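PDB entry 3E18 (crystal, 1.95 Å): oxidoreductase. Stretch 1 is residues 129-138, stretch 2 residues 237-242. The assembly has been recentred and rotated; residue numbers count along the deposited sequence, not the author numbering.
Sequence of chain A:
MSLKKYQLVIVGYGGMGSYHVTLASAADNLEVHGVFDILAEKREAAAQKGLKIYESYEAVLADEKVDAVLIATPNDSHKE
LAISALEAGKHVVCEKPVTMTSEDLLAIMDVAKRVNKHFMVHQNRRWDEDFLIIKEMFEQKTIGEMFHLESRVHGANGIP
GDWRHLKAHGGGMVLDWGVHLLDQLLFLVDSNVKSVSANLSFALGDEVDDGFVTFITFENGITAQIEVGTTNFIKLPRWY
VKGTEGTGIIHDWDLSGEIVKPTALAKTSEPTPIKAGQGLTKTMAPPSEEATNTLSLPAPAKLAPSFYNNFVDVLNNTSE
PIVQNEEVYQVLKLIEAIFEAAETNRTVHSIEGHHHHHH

Stretch 1 (129-138) EDFLIIKEMF
Stretch 2 237-242: PRWYVK

A single carboxylate oxygen, OD2 of Asp130, gathers three polar partners at one end of an otherwise apolar contact. Trp239 NE1 donates a hydrogen bond to Asp130 OD2 (2.9 Å, 157° at the hydrogen), approaching in the indole plane. Arg238 NE lies 3.2 Å from Asp130 OD2, a salt bridge of charge alone, since the oxygen sits well out of the guanidinium plane. Water 1 completes the set, its O donating to Asp130 OD2 (2.9 Å) and accepting from Arg238 NH2 (2.8 Å). Buried aspartate suits this site because its charge is compensated; chi1 is p (59°).

Residues 129-138 form a regular helix, phi/psi near -62/-42. Arg238 (-59/-45; chi1 t, chi2 p, chi3 t) precedes the extended strand 239-242, phi/psi near -133/135. The axes run almost parallel, 6° apart and 10.5 Å at closest approach, with Ile134 CA 8.2 Å from Trp239 CA.

Trp239 (chi1 m, chi2 99°) suits its place by pairing an NE1 donor with a broad face for Ile134 (m, m), whose CG1 stands 3.6 Å from the five-membered-ring centroid, a CH-pi contact. Phe131 (t) brings CD1 to 3.9 Å from Trp239 CZ2. Strand alternation turns Tyr240 away and compact Val241 (m) toward the helix: its CG1 meets Ile134 CD1 at 4.2 Å, its CG2 flexible Met137 CE (m, t, p) at 4.0 Å. Phe131, Ile134, Met137, Trp239 and Val241 supply most of the 323 Å² buried.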

# COMPACT_ATOMS: atom_id res chain seq x y z
N GLU A 129 8.83 18.46 11.25
CA GLU A 129 7.65 18.69 12.08
C GLU A 129 6.54 17.63 11.90
O GLU A 129 5.99 17.12 12.88
CB GLU A 129 7.09 20.10 11.79
CG GLU A 129 6.29 20.68 12.94
CD GLU A 129 5.91 22.15 12.75
OE1 GLU A 129 6.53 22.85 11.91
OE2 GLU A 129 4.97 22.59 13.45
N ASP A 130 6.26 17.28 10.65
CA ASP A 130 5.32 16.20 10.34
C ASP A 130 5.71 14.88 11.02
O ASP A 130 4.85 14.19 11.58
CB ASP A 130 5.20 15.99 8.84
CG ASP A 130 6.53 15.64 8.20
OD1 ASP A 130 7.48 16.45 8.28
OD2 ASP A 130 6.60 14.56 7.59
N PHE A 131 6.99 14.55 10.99
CA PHE A 131 7.48 13.32 11.62
C PHE A 131 7.36 13.40 13.14
O PHE A 131 7.03 12.41 13.80
CB PHE A 131 8.94 13.02 11.19
CG PHE A 131 9.60 11.98 12.05
CD1 PHE A 131 9.14 10.66 12.03
CD2 PHE A 131 10.65 12.32 12.89
CE1 PHE A 131 9.72 9.68 12.86
CE2 PHE A 131 11.25 11.33 13.73
CZ PHE A 131 10.78 10.02 13.70
N LEU A 132 7.64 14.57 13.71
CA LEU A 132 7.55 14.75 15.16
C LEU A 132 6.11 14.70 15.69
O LEU A 132 5.88 14.26 16.83
CB LEU A 132 8.30 16.01 15.61
CG LEU A 132 9.83 15.95 15.44
CD1 LEU A 132 10.49 17.27 15.84
CD2 LEU A 132 10.46 14.79 16.21
N ILE A 133 5.15 15.10 14.85
CA ILE A 133 3.71 14.84 15.12
C ILE A 133 3.43 13.33 15.25
O ILE A 133 2.80 12.91 16.21
CB ILE A 133 2.79 15.50 14.07
CG1 ILE A 133 2.87 17.02 14.19
CG2 ILE A 133 1.33 15.05 14.23
CD1 ILE A 133 2.25 17.76 13.03
N ILE A 134 3.94 12.53 14.30
CA ILE A 134 3.79 11.07 14.37
C ILE A 134 4.47 10.48 15.61
O ILE A 134 3.95 9.56 16.27
CB ILE A 134 4.32 10.38 13.06
CG1 ILE A 134 3.65 10.98 11.81
CG2 ILE A 134 4.10 8.88 13.09
CD1 ILE A 134 2.13 10.75 11.74
N LYS A 135 5.65 11.02 15.93
CA LYS A 135 6.40 10.61 17.11
C LYS A 135 5.61 10.94 18.37
O LYS A 135 5.54 10.13 19.29
CB LYS A 135 7.77 11.30 17.14
CG LYS A 135 8.69 10.82 18.24
CD LYS A 135 10.11 11.31 17.97
CE LYS A 135 11.13 10.50 18.76
NZ LYS A 135 11.18 10.96 20.17
N GLU A 136 5.00 12.12 18.41
CA GLU A 136 4.10 12.46 19.53
C GLU A 136 2.94 11.46 19.65
O GLU A 136 2.70 10.91 20.74
CB GLU A 136 3.58 13.90 19.39
CG GLU A 136 2.60 14.35 20.51
CD GLU A 136 3.26 14.62 21.87
OE1 GLU A 136 4.51 14.53 21.98
OE2 GLU A 136 2.52 14.93 22.83
N MET A 137 2.26 11.19 18.53
CA MET A 137 1.15 10.22 18.51
C MET A 137 1.61 8.84 18.97
O MET A 137 0.92 8.19 19.75
CB MET A 137 0.50 10.14 17.12
CG MET A 137 -0.13 11.44 16.66
SD MET A 137 -0.67 11.41 14.95
CE MET A 137 -1.91 10.12 15.01
N PHE A 138 2.77 8.42 18.49
CA PHE A 138 3.34 7.10 18.77
C PHE A 138 3.62 6.95 20.27
O PHE A 138 3.26 5.94 20.88
CB PHE A 138 4.62 6.90 17.93
CG PHE A 138 5.19 5.50 17.96
CD1 PHE A 138 4.76 4.55 17.04
CD2 PHE A 138 6.18 5.15 18.87
CE1 PHE A 138 5.29 3.25 17.07
CE2 PHE A 138 6.71 3.87 18.89
CZ PHE A 138 6.27 2.92 17.99
N PRO A 237 -1.33 10.87 0.74
CA PRO A 237 -0.85 11.57 1.95
C PRO A 237 0.59 11.29 2.37
O PRO A 237 1.11 10.18 2.15
CB PRO A 237 -1.80 11.07 3.07
CG PRO A 237 -2.49 9.91 2.50
CD PRO A 237 -2.58 10.13 1.03
N ARG A 238 1.21 12.29 3.00
CA ARG A 238 2.54 12.15 3.57
C ARG A 238 2.56 11.04 4.63
O ARG A 238 3.46 10.20 4.62
CB ARG A 238 3.00 13.50 4.14
CG ARG A 238 4.34 13.50 4.86
CD ARG A 238 5.55 13.26 3.96
NE ARG A 238 6.74 13.06 4.78
CZ ARG A 238 7.13 11.90 5.30
NH1 ARG A 238 6.46 10.78 5.07
NH2 ARG A 238 8.23 11.87 6.03
N TRP A 239 1.56 11.02 5.51
CA TRP A 239 1.48 9.99 6.58
C TRP A 239 0.08 9.40 6.65
O TRP A 239 -0.90 10.12 6.49
CB TRP A 239 1.82 10.63 7.93
CG TRP A 239 3.29 10.97 8.11
CD1 TRP A 239 3.89 12.19 7.95
CD2 TRP A 239 4.33 10.07 8.50
NE1 TRP A 239 5.24 12.11 8.21
CE2 TRP A 239 5.53 10.82 8.56
CE3 TRP A 239 4.35 8.71 8.83
CZ2 TRP A 239 6.75 10.24 8.92
CZ3 TRP A 239 5.56 8.13 9.18
CH2 TRP A 239 6.75 8.89 9.22
N TYR A 240 -0.01 8.09 6.87
CA TYR A 240 -1.29 7.46 7.12
C TYR A 240 -0.96 6.38 8.14
O TYR A 240 -0.19 5.47 7.85
CB TYR A 240 -1.89 6.86 5.85
CG TYR A 240 -3.21 6.10 6.06
CD1 TYR A 240 -4.43 6.79 6.17
CD2 TYR A 240 -3.23 4.71 6.15
CE1 TYR A 240 -5.64 6.09 6.36
CE2 TYR A 240 -4.43 4.01 6.33
CZ TYR A 240 -5.62 4.70 6.45
OH TYR A 240 -6.80 4.00 6.62
N VAL A 241 -1.51 6.52 9.33
CA VAL A 241 -1.09 5.65 10.45
C VAL A 241 -2.28 5.01 11.14
O VAL A 241 -3.31 5.62 11.27
CB VAL A 241 -0.18 6.42 11.47
CG1 VAL A 241 1.18 6.80 10.84
CG2 VAL A 241 -0.88 7.69 12.01
N LYS A 242 -2.11 3.77 11.60
CA LYS A 242 -3.22 3.03 12.16
C LYS A 242 -2.82 2.51 13.52
O LYS A 242 -1.70 2.02 13.69
CB LYS A 242 -3.56 1.83 11.27
CG LYS A 242 -4.15 2.19 9.91
CD LYS A 242 -4.50 0.92 9.11
CE LYS A 242 -5.79 0.28 9.60
NZ LYS A 242 -5.88 -1.13 9.12
O HOH W 1 9.45 14.22 7.02